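Local coordinates for proto-oncogene tyrosine-protein kinase receptor Ret (Danio rerio, PDB 7AMK), which is a receptor tyrosine kinase whose extracellular cadherin-like domains probably recognise GDNF together with its co-receptor GFR alpha 1, at residues 64-67 with 68-72; 117-121 with 122-126; 265-269 with 270-274. The protein carries 4 engineered substitutions. All coordinates share one frame; numbering follows the deposited sequence.

Contact 1: 64-67 with 68-72. With NAG (2-acetamido-2-deoxy-beta-D-glucopyranose), chain C; FUC (alpha-L-fucopyranose), chain B.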
ATOM      1  N   LYS A  64      11.560 -49.222 -47.905  1.00 37.99           N
ATOM      2  CA  LYS A  64      10.754 -49.609 -49.050  1.00 40.75           C
ATOM      3  C   LYS A  64      10.970 -48.569 -50.135  1.00 44.15           C
ATOM      4  O   LYS A  64      11.075 -47.378 -49.833  1.00 41.14           O
ATOM      5  CB  LYS A  64       9.270 -49.690 -48.674  1.00 34.40           C
ATOM      6  CG  LYS A  64       8.316 -49.750 -49.842  1.00 42.18           C
ATOM      7  CD  LYS A  64       7.009 -49.068 -49.501  1.00 36.44           C
ATOM      8  CE  LYS A  64       5.840 -49.736 -50.195  1.00 37.85           C
ATOM      9  NZ  LYS A  64       5.905 -49.623 -51.672  1.00 44.80           N
ATOM     10  N   THR A  65      11.054 -49.011 -51.387  1.00 34.22           N
ATOM     11  CA  THR A  65      11.146 -48.056 -52.490  1.00 43.55           C
ATOM     12  C   THR A  65       9.777 -47.427 -52.737  1.00 35.09           C
ATOM     13  O   THR A  65       8.792 -48.137 -52.977  1.00 41.90           O
ATOM     14  CB  THR A  65      11.660 -48.737 -53.756  1.00 41.83           C
ATOM     15  OG1 THR A  65      12.920 -49.349 -53.471  1.00 44.49           O
ATOM     16  CG2 THR A  65      11.841 -47.713 -54.885  1.00 34.91           C
ATOM     17  N   LEU A  66       9.720 -46.103 -52.663  1.00 31.91           N
ATOM     18  CA  LEU A  66       8.456 -45.385 -52.700  1.00 31.89           C
ATOM     19  C   LEU A  66       7.847 -45.397 -54.099  1.00 33.44           C
ATOM     20  O   LEU A  66       8.540 -45.206 -55.103  1.00 42.20           O
ATOM     21  CB  LEU A  66       8.669 -43.945 -52.230  1.00 30.34           C
ATOM     22  CG  LEU A  66       9.097 -43.830 -50.774  1.00 28.89           C
ATOM     23  CD1 LEU A  66       9.196 -42.383 -50.394  1.00 27.59           C
ATOM     24  CD2 LEU A  66       8.102 -44.573 -49.864  1.00 29.22           C
ATOM     25  N   GLU A  67       6.536 -45.591 -54.169  1.00 34.32           N
ATOM     26  CA  GLU A  67       5.866 -45.704 -55.453  1.00 36.04           C
ATOM     27  C   GLU A  67       4.711 -44.720 -55.536  1.00 36.16           C
ATOM     28  O   GLU A  67       4.269 -44.165 -54.532  1.00 35.10           O
ATOM     29  CB  GLU A  67       5.395 -47.134 -55.691  1.00 37.62           C
ATOM     30  CG  GLU A  67       6.469 -47.963 -56.367  1.00 45.49           C
ATOM     31  CD  GLU A  67       6.625 -49.326 -55.752  1.00 53.44           C
ATOM     32  OE1 GLU A  67       5.900 -49.620 -54.779  1.00 64.24           O
ATOM     33  OE2 GLU A  67       7.470 -50.102 -56.245  1.00 55.80           O
ATOM     34  N   TRP A  68       4.246 -44.483 -56.763  1.00 37.64           N
ATOM     35  CA  TRP A  68       3.101 -43.600 -56.961  1.00 38.16           C
ATOM     36  C   TRP A  68       1.934 -43.968 -56.046  1.00 40.00           C
ATOM     37  O   TRP A  68       1.332 -43.092 -55.413  1.00 37.67           O
ATOM     38  CB  TRP A  68       2.655 -43.636 -58.420  1.00 41.13           C
ATOM     39  CG  TRP A  68       3.678 -43.113 -59.360  1.00 41.74           C
ATOM     40  CD1 TRP A  68       4.455 -43.837 -60.216  1.00 41.33           C
ATOM     41  CD2 TRP A  68       4.061 -41.747 -59.526  1.00 44.74           C
ATOM     42  NE1 TRP A  68       5.297 -43.002 -60.913  1.00 41.31           N
ATOM     43  CE2 TRP A  68       5.071 -41.714 -60.510  1.00 47.91           C
ATOM     44  CE3 TRP A  68       3.649 -40.548 -58.937  1.00 38.92           C
ATOM     45  CZ2 TRP A  68       5.675 -40.527 -60.916  1.00 46.09           C
ATOM     46  CZ3 TRP A  68       4.243 -39.376 -59.343  1.00 42.13           C
ATOM     47  CH2 TRP A  68       5.246 -39.371 -60.325  1.00 46.25           C
ATOM     48  N   SER A  69       1.612 -45.268 -55.950  1.00 39.24           N
ATOM     49  CA  SER A  69       0.475 -45.698 -55.136  1.00 40.83           C
ATOM     50  C   SER A  69       0.681 -45.406 -53.651  1.00 41.60           C
ATOM     51  O   SER A  69      -0.295 -45.168 -52.929  1.00 38.06           O
ATOM     52  CB  SER A  69       0.189 -47.192 -55.360  1.00 41.18           C
ATOM     53  OG  SER A  69       1.297 -48.019 -55.027  1.00 40.54           O
ATOM     54  N   ASP A  70       1.932 -45.422 -53.172  1.00 37.62           N
ATOM     55  CA  ASP A  70       2.205 -45.045 -51.791  1.00 34.84           C
ATOM     56  C   ASP A  70       1.722 -43.634 -51.495  1.00 38.13           C
ATOM     57  O   ASP A  70       1.226 -43.361 -50.396  1.00 33.58           O
ATOM     58  CB  ASP A  70       3.697 -45.151 -51.505  1.00 38.04           C
ATOM     59  CG  ASP A  70       4.172 -46.573 -51.462  1.00 41.47           C
ATOM     60  OD1 ASP A  70       3.386 -47.437 -51.015  1.00 45.24           O
ATOM     61  OD2 ASP A  70       5.322 -46.828 -51.873  1.00 37.67           O
ATOM     62  N   PHE A  71       1.904 -42.714 -52.453  1.00 35.62           N
ATOM     63  CA  PHE A  71       1.473 -41.332 -52.255  1.00 33.73           C
ATOM     64  C   PHE A  71      -0.046 -41.240 -52.215  1.00 37.34           C
ATOM     65  O   PHE A  71      -0.625 -40.658 -51.290  1.00 41.17           O
ATOM     66  CB  PHE A  71       2.023 -40.433 -53.367  1.00 33.83           C
ATOM     67  CG  PHE A  71       1.448 -39.049 -53.345  1.00 33.80           C
ATOM     68  CD1 PHE A  71       0.285 -38.761 -54.028  1.00 35.49           C
ATOM     69  CD2 PHE A  71       2.063 -38.034 -52.610  1.00 34.51           C
ATOM     70  CE1 PHE A  71      -0.269 -37.485 -53.985  1.00 39.08           C
ATOM     71  CE2 PHE A  71       1.515 -36.763 -52.575  1.00 38.66           C
ATOM     72  CZ  PHE A  71       0.348 -36.492 -53.266  1.00 39.90           C
ATOM     73  N   SER A  72      -0.704 -41.807 -53.220  1.00 36.88           N
ATOM     74  CA  SER A  72      -2.141 -41.638 -53.362  1.00 43.60           C
ATOM     75  C   SER A  72      -2.928 -42.342 -52.260  1.00 45.38           C
ATOM     76  O   SER A  72      -4.078 -41.968 -52.010  1.00 42.22           O
ATOM     77  CB  SER A  72      -2.570 -42.138 -54.740  1.00 40.44           C
ATOM     78  OG  SER A  72      -2.020 -43.422 -54.990  1.00 54.80           O
TER
HETATM   79  C1  NAG C   1       0.256 -37.763 -58.407  1.00 45.22           C
HETATM   80  C2  NAG C   1      -1.058 -37.093 -58.791  1.00 57.86           C
HETATM   81  C3  NAG C   1      -1.811 -37.942 -59.808  1.00 48.22           C
HETATM   82  C4  NAG C   1      -0.915 -38.338 -60.975  1.00 53.53           C
HETATM   83  C5  NAG C   1       0.407 -38.908 -60.474  1.00 55.24           C
HETATM   84  C6  NAG C   1       1.394 -39.152 -61.590  1.00 58.69           C
HETATM   85  C7  NAG C   1      -1.906 -35.702 -56.951  1.00 54.92           C
HETATM   86  C8  NAG C   1      -2.837 -35.643 -55.776  1.00 62.20           C
HETATM   87  N2  NAG C   1      -1.891 -36.858 -57.622  1.00 55.88           N
HETATM   88  O3  NAG C   1      -2.926 -37.191 -60.271  1.00 55.48           O
HETATM   89  O4  NAG C   1      -1.560 -39.352 -61.740  1.00 54.48           O
HETATM   90  O5  NAG C   1       1.029 -37.990 -59.565  1.00 55.35           O
HETATM   91  O6  NAG C   1       1.960 -37.927 -62.029  1.00 69.31           O
HETATM   92  O7  NAG C   1      -1.193 -34.751 -57.272  1.00 56.05           O
HETATM   93  C1  FUC B   7       1.832 -37.846 -63.460  1.00 74.54           C
HETATM   94  C2  FUC B   7       2.251 -36.414 -63.894  1.00 80.04           C
HETATM   95  C3  FUC B   7       3.739 -36.179 -63.674  1.00 73.16           C
HETATM   96  C4  FUC B   7       4.565 -37.270 -64.368  1.00 69.72           C
HETATM   97  C5  FUC B   7       4.074 -38.674 -63.930  1.00 72.66           C
HETATM   98  C6  FUC B   7       4.717 -39.827 -64.699  1.00 63.99           C
HETATM   99  O2  FUC B   7       1.497 -35.400 -63.234  1.00 87.51           O
HETATM  100  O3  FUC B   7       4.099 -34.933 -64.250  1.00 78.67           O
HETATM  101  O4  FUC B   7       4.475 -37.119 -65.775  1.00 71.78           O
HETATM  102  O5  FUC B   7       2.639 -38.828 -64.083  1.00 77.13           O
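Lys64, Glu67 and Asp70 form a salt-bridge network at the N-terminal start of helix 68-72, in the first cadherin-like domain. Asp70 OD2 is the shared point. Lys64 NZ reaches it at 2.9 Å and uses the syn lone pair, the side of the other carboxylate oxygen. The two side chains come from opposite directions. Glu67 N donates to the same Asp70 OD2 at 2.9 Å. This N-H arrives on the anti side, 31° out of the carboxylate plane. Two donors therefore grip one oxygen and hold the carboxylate against turning. Asp70 keeps CG beside its own backbone N (chi1 -70°), which turns the carboxylate back toward Glu67, the residue just before the helix. Lys64 NZ also pairs with Glu67 OE1 at 3.1 Å. Glu67 OE1 and Asp70 OD2 lie 4.1 Å apart, and the shared ammonium probably offsets their like charges. The backbone adds weak bonds: Glu67 O accepts from Asp70 N at 3.0 Å and, at longer range, from Phe71 N.

The other side of the helix meets sugar. NAG C6 lies over one face of the Trp68 ring, offset toward its rim, and comes within 3.6 Å of Trp68 CZ3. The fucose linked to this NAG approaches Trp68 obliquely. NAG C8, the acetamide methyl, meets the Phe71 ring at its edge and in plane, 3.6 Å from Phe71 CE1. Both aromatic residues also touch Asn115, and Lys83 makes a cation-pi contact with Phe71. On the inner side, Asp70 touches Trp50 and Phe113. The arrangement is typical of a helix N-terminus, where Glu67 takes the N-cap position and the Asp70 carboxylate, three residues on, accepts its backbone N-H.

Contact 2: 117-121 with 122-126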
ATOM      1  N   THR A 117       9.083 -37.646 -58.890  1.00 34.39           N
ATOM      2  CA  THR A 117      10.424 -38.196 -58.752  1.00 33.81           C
ATOM      3  C   THR A 117      11.398 -37.106 -58.287  1.00 32.50           C
ATOM      4  O   THR A 117      11.124 -35.907 -58.383  1.00 32.41           O
ATOM      5  CB  THR A 117      10.898 -38.828 -60.068  1.00 36.61           C
ATOM      6  OG1 THR A 117      10.563 -37.977 -61.171  1.00 41.41           O
ATOM      7  CG2 THR A 117      10.264 -40.203 -60.280  1.00 39.22           C
ATOM      8  N   ALA A 118      12.534 -37.541 -57.740  1.00 38.14           N
ATOM      9  CA  ALA A 118      13.495 -36.607 -57.167  1.00 34.23           C
ATOM     10  C   ALA A 118      14.022 -35.651 -58.234  1.00 31.32           C
ATOM     11  O   ALA A 118      14.128 -36.011 -59.413  1.00 33.03           O
ATOM     12  CB  ALA A 118      14.664 -37.346 -56.533  1.00 29.54           C
ATOM     13  N   PRO A 119      14.357 -34.426 -57.847  1.00 35.53           N
ATOM     14  CA  PRO A 119      14.986 -33.505 -58.796  1.00 37.22           C
ATOM     15  C   PRO A 119      16.360 -34.001 -59.218  1.00 41.93           C
ATOM     16  O   PRO A 119      17.033 -34.738 -58.492  1.00 35.73           O
ATOM     17  CB  PRO A 119      15.087 -32.199 -58.004  1.00 34.55           C
ATOM     18  CG  PRO A 119      15.234 -32.651 -56.590  1.00 35.99           C
ATOM     19  CD  PRO A 119      14.346 -33.887 -56.473  1.00 33.07           C
ATOM     20  N   SER A 120      16.758 -33.605 -60.426  1.00 40.69           N
ATOM     21  CA  SER A 120      18.095 -33.895 -60.938  1.00 42.82           C
ATOM     22  C   SER A 120      19.135 -32.988 -60.285  1.00 38.39           C
ATOM     23  O   SER A 120      18.828 -31.871 -59.851  1.00 35.35           O
ATOM     24  CB  SER A 120      18.132 -33.710 -62.458  1.00 42.26           C
ATOM     25  OG  SER A 120      19.406 -34.044 -62.970  1.00 48.86           O
ATOM     26  N   CYS A 121      20.389 -33.469 -60.249  1.00 39.19           N
ATOM     27  CA  CYS A 121      21.443 -32.723 -59.569  1.00 42.84           C
ATOM     28  C   CYS A 121      21.602 -31.340 -60.159  1.00 37.06           C
ATOM     29  O   CYS A 121      21.807 -30.371 -59.427  1.00 39.99           O
ATOM     30  CB  CYS A 121      22.787 -33.448 -59.618  1.00 42.60           C
ATOM     31  SG  CYS A 121      24.089 -32.478 -58.701  1.00 57.89           S
ATOM     32  N   GLY A 122      21.516 -31.223 -61.480  1.00 38.39           N
ATOM     33  CA  GLY A 122      21.517 -29.897 -62.064  1.00 39.53           C
ATOM     34  C   GLY A 122      20.309 -29.055 -61.692  1.00 42.57           C
ATOM     35  O   GLY A 122      20.306 -27.855 -61.985  1.00 44.30           O
ATOM     36  N   GLN A 123      19.286 -29.641 -61.059  1.00 41.96           N
ATOM     37  CA  GLN A 123      18.121 -28.869 -60.628  1.00 43.14           C
ATOM     38  C   GLN A 123      18.187 -28.404 -59.170  1.00 34.26           C
ATOM     39  O   GLN A 123      17.319 -27.642 -58.737  1.00 33.89           O
ATOM     40  CB  GLN A 123      16.846 -29.682 -60.861  1.00 36.21           C
ATOM     41  CG  GLN A 123      16.842 -30.390 -62.219  1.00 39.85           C
ATOM     42  CD  GLN A 123      15.597 -31.214 -62.481  1.00 43.43           C
ATOM     43  OE1 GLN A 123      15.439 -32.315 -61.945  1.00 41.07           O
ATOM     44  NE2 GLN A 123      14.705 -30.689 -63.318  1.00 44.17           N
ATOM     45  N   VAL A 124      19.198 -28.803 -58.412  1.00 30.40           N
ATOM     46  CA  VAL A 124      19.312 -28.415 -57.010  1.00 35.99           C
ATOM     47  C   VAL A 124      20.310 -27.262 -56.908  1.00 39.61           C
ATOM     48  O   VAL A 124      21.448 -27.377 -57.382  1.00 34.13           O
ATOM     49  CB  VAL A 124      19.728 -29.619 -56.148  1.00 33.84           C
ATOM     50  CG1 VAL A 124      19.886 -29.255 -54.668  1.00 29.48           C
ATOM     51  CG2 VAL A 124      18.701 -30.729 -56.311  1.00 42.38           C
ATOM     52  N   GLU A 125      19.872 -26.136 -56.327  1.00 28.41           N
ATOM     53  CA  GLU A 125      20.781 -25.039 -56.004  1.00 31.25           C
ATOM     54  C   GLU A 125      21.739 -25.451 -54.892  1.00 30.91           C
ATOM     55  O   GLU A 125      21.349 -26.130 -53.934  1.00 26.25           O
ATOM     56  CB  GLU A 125      20.000 -23.793 -55.558  1.00 29.49           C
ATOM     57  CG  GLU A 125      18.850 -23.375 -56.460  1.00 32.77           C
ATOM     58  N   LEU A 126      22.996 -25.009 -55.015  1.00 26.42           N
ATOM     59  CA  LEU A 126      24.019 -25.386 -54.048  1.00 25.34           C
ATOM     60  C   LEU A 126      23.558 -25.105 -52.634  1.00 25.78           C
ATOM     61  O   LEU A 126      23.799 -25.909 -51.729  1.00 22.49           O
ATOM     62  CB  LEU A 126      25.338 -24.650 -54.324  1.00 26.16           C
ATOM     63  CG  LEU A 126      26.118 -25.191 -55.535  1.00 37.99           C
ATOM     64  CD1 LEU A 126      27.528 -24.611 -55.624  1.00 41.40           C
ATOM     65  CD2 LEU A 126      26.165 -26.726 -55.547  1.00 36.45           C
TER
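Gln123 turns back onto Ser120 because its CG lies beside its own backbone N (chi1 -43°) and the chain runs straight beyond it (chi2 180°). Its amide oxygen OE1 then faces Ser120 N, with an N-H...O angle of 169°. The 2.4 Å between Ser120 N and Gln123 OE1 is very short, so the exact placement is doubtful. A backbone bond runs the other way, from Gln123 N to Ser120 O at 2.6 Å. It joins the main chains of the two residues, while the side chain of Gln123 folds over Ser120. One residue further on, Val124 N donates to Cys121 O at 3.2 Å.

Apolar contact closes the far end. Val124 CG2 meets Pro119 CG at 4.0 Å, the two side chains crossing at a slant. Pro119 also rests on Tyr13 of strand 7-14 and on Ile160, and Val124 touches His157 of helix 155-160. Cys121 SG forms a disulfide with Cys161, just past the end of that helix. Two successive backbone bonds between residues three apart make this a short 3-10 turn, in the loop between strand 106-114 and helix 126-130.

Contact 3: 265-269 with 270-274. With CA (calcium ion), chain N; CA (calcium ion), chain M.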
ATOM      1  N   ASP A 265      20.039 -17.728 -11.246  1.00 17.81           N
ATOM      2  CA  ASP A 265      19.298 -18.633 -12.111  1.00 17.53           C
ATOM      3  C   ASP A 265      17.930 -18.048 -12.480  1.00 18.54           C
ATOM      4  O   ASP A 265      17.345 -17.245 -11.746  1.00 19.40           O
ATOM      5  CB  ASP A 265      19.107 -19.987 -11.430  1.00 17.81           C
ATOM      6  CG  ASP A 265      20.419 -20.652 -11.083  1.00 20.91           C
ATOM      7  OD1 ASP A 265      21.344 -20.603 -11.920  1.00 21.32           O
ATOM      8  OD2 ASP A 265      20.546 -21.210  -9.967  1.00 21.30           O
ATOM      9  N   THR A 266      17.423 -18.465 -13.634  1.00 20.15           N
ATOM     10  CA  THR A 266      16.101 -18.080 -14.108  1.00 21.18           C
ATOM     11  C   THR A 266      15.027 -18.976 -13.510  1.00 17.65           C
ATOM     12  O   THR A 266      15.291 -20.080 -13.026  1.00 21.50           O
ATOM     13  CB  THR A 266      16.013 -18.169 -15.644  1.00 21.81           C
ATOM     14  OG1 THR A 266      15.975 -19.544 -16.035  1.00 24.33           O
ATOM     15  CG2 THR A 266      17.217 -17.503 -16.286  1.00 20.77           C
ATOM     16  N   THR A 267      13.798 -18.484 -13.564  1.00 20.37           N
ATOM     17  CA  THR A 267      12.613 -19.112 -13.029  1.00 26.00           C
ATOM     18  C   THR A 267      11.474 -18.781 -13.979  1.00 29.27           C
ATOM     19  O   THR A 267      11.393 -17.644 -14.466  1.00 25.21           O
ATOM     20  CB  THR A 267      12.240 -18.604 -11.626  1.00 22.18           C
ATOM     21  OG1 THR A 267      13.359 -18.726 -10.741  1.00 25.02           O
ATOM     22  CG2 THR A 267      11.071 -19.430 -11.078  1.00 23.65           C
ATOM     23  N   PRO A 268      10.578 -19.726 -14.251  1.00 28.25           N
ATOM     24  CA  PRO A 268       9.403 -19.390 -15.059  1.00 25.02           C
ATOM     25  C   PRO A 268       8.561 -18.332 -14.353  1.00 33.76           C
ATOM     26  O   PRO A 268       8.592 -18.186 -13.125  1.00 29.05           O
ATOM     27  CB  PRO A 268       8.662 -20.728 -15.195  1.00 28.68           C
ATOM     28  CG  PRO A 268       9.715 -21.780 -14.879  1.00 31.57           C
ATOM     29  CD  PRO A 268      10.589 -21.141 -13.841  1.00 29.20           C
ATOM     30  N   VAL A 269       7.822 -17.572 -15.165  1.00 27.19           N
ATOM     31  CA  VAL A 269       7.059 -16.432 -14.676  1.00 29.95           C
ATOM     32  C   VAL A 269       6.177 -16.841 -13.496  1.00 35.70           C
ATOM     33  O   VAL A 269       5.570 -17.919 -13.477  1.00 38.11           O
ATOM     34  CB  VAL A 269       6.236 -15.837 -15.835  1.00 27.64           C
ATOM     35  CG1 VAL A 269       5.276 -14.775 -15.335  1.00 27.25           C
ATOM     36  CG2 VAL A 269       7.172 -15.286 -16.907  1.00 25.84           C
ATOM     37  N   TYR A 270       6.114 -15.973 -12.512  1.00 27.58           N
ATOM     38  CA  TYR A 270       5.346 -16.190 -11.297  1.00 29.91           C
ATOM     39  C   TYR A 270       3.854 -15.994 -11.572  1.00 34.88           C
ATOM     40  O   TYR A 270       3.470 -15.078 -12.312  1.00 29.13           O
ATOM     41  CB  TYR A 270       5.817 -15.223 -10.215  1.00 34.82           C
ATOM     42  CG  TYR A 270       4.871 -15.080  -9.034  1.00 38.17           C
ATOM     43  CD1 TYR A 270       3.827 -14.165  -9.066  1.00 28.76           C
ATOM     44  CD2 TYR A 270       5.030 -15.857  -7.888  1.00 39.85           C
ATOM     45  CE1 TYR A 270       2.957 -14.030  -7.993  1.00 38.49           C
ATOM     46  CE2 TYR A 270       4.150 -15.728  -6.797  1.00 39.80           C
ATOM     47  CZ  TYR A 270       3.118 -14.808  -6.859  1.00 41.91           C
ATOM     48  OH  TYR A 270       2.238 -14.654  -5.796  1.00 50.00           O
ATOM     49  N   PRO A 271       2.986 -16.849 -11.000  1.00 33.78           N
ATOM     50  CA  PRO A 271       3.366 -18.022 -10.209  1.00 40.30           C
ATOM     51  C   PRO A 271       3.436 -19.263 -11.101  1.00 37.44           C
ATOM     52  O   PRO A 271       2.818 -19.269 -12.174  1.00 41.24           O
ATOM     53  CB  PRO A 271       2.234 -18.124  -9.192  1.00 37.58           C
ATOM     54  CG  PRO A 271       1.019 -17.680  -9.994  1.00 36.83           C
ATOM     55  CD  PRO A 271       1.522 -16.686 -11.045  1.00 29.82           C
ATOM     56  N   THR A 272       4.170 -20.290 -10.674  1.00 41.17           N
ATOM     57  CA  THR A 272       4.472 -21.422 -11.540  1.00 47.10           C
ATOM     58  C   THR A 272       4.446 -22.717 -10.743  1.00 45.06           C
ATOM     59  O   THR A 272       4.569 -22.716  -9.518  1.00 40.55           O
ATOM     60  CB  THR A 272       5.842 -21.257 -12.206  1.00 47.64           C
ATOM     61  OG1 THR A 272       6.162 -22.436 -12.954  1.00 49.42           O
ATOM     62  CG2 THR A 272       6.919 -21.001 -11.144  1.00 43.64           C
ATOM     63  N   ASN A 273       4.293 -23.831 -11.465  1.00 56.76           N
ATOM     64  CA  ASN A 273       4.372 -25.158 -10.867  1.00 61.83           C
ATOM     65  C   ASN A 273       5.756 -25.791 -10.990  1.00 59.80           C
ATOM     66  O   ASN A 273       6.071 -26.711 -10.222  1.00 56.76           O
ATOM     67  CB  ASN A 273       3.325 -26.089 -11.497  1.00 60.15           C
ATOM     68  N   GLN A 274       6.584 -25.321 -11.923  1.00 54.18           N
ATOM     69  CA  GLN A 274       7.941 -25.831 -12.055  1.00 43.12           C
ATOM     70  C   GLN A 274       8.616 -25.893 -10.690  1.00 40.93           C
ATOM     71  O   GLN A 274       8.356 -25.063  -9.815  1.00 37.89           O
ATOM     72  CB  GLN A 274       8.743 -24.947 -13.010  1.00 37.56           C
ATOM     73  CG  GLN A 274      10.257 -25.192 -12.969  1.00 47.68           C
ATOM     74  CD  GLN A 274      10.653 -26.609 -13.391  1.00 52.69           C
ATOM     75  OE1 GLN A 274      10.937 -27.473 -12.549  1.00 43.17           O
ATOM     76  NE2 GLN A 274      10.688 -26.846 -14.701  1.00 61.82           N
TER
HETATM   77 CA    CA N 603      19.313 -21.064  -7.921  1.00 13.21          CA
HETATM   78 CA    CA M 602      22.062 -21.513 -14.003  1.00 17.96          CA
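Pro268 and Thr272 make the closer-packed part of this loop, with Gln274 beside them. Pro268 CG lies 3.8 Å from Gln274 CB, and the two side chains cross at a slant. Thr272 CB comes within 3.6 Å of Val269 O. The same proline puts CB 3.8 Å from Thr272 OG1, although the place of that oxygen is less sure. These are packing contacts. Thr272 carries OG1 anti to its own N (chi1 175°), where OG1 accepts from Gln274 N at 3.1 Å and closes an ST turn, subject to the same caution. A glycine at Thr272 would probably leave Gln274 N without this acceptor and open a gap beside the Pro268 ring.

The exposed side is Pro271, which barely touches residues 265-269. The peptide bond before it is cis, and Pro271 CB sits over the centre of the Tyr270 ring. The second subunit meets the loop here: Tyr270 O accepts a hydrogen bond from Lys387 NZ of that chain, and Val269 packs on its Gln394.

Asp265, at the start of the loop, is held by metal. Its OD2 binds one calcium ion at 2.4 Å and its OD1 binds another at 2.4 Å, so one carboxylate bridges two ions. Asp230, Asn232, Asp263, Asn277 and Asp341 complete the first site, and Glu142, Glu196, Asp228, Glu229 and Asp231 the second. Such clustered calcium sites are typical of junctions between cadherin domains. The loop joins strand 255-263 to strand 279-283, and touches strand 294-303 through Thr267 and Thr272 on Phe300 and Tyr270 on Lys299.

Overall arrangement
Contact 1 is partly buried, while contacts 2 and 3 lie at the surface. Contacts 1 and 2 are near neighbours, with nearest atoms about 4 Å apart, and both pack on strand 7-14. Contact 3 is remote, its centre 48 Å from each of the others. The chemistry follows the place. Contact 1 relies on charge pairs at the start of a helix and on sugar at its aromatic residues. Contact 2 is a backbone turn fixed by a disulfide. Contact 3 has calcium at one end, and the rest is mostly packing round Pro268 and Thr272, with a second subunit at its tip. Contacts 1 and 2 each precede or open a short helix; contact 3 links two strands.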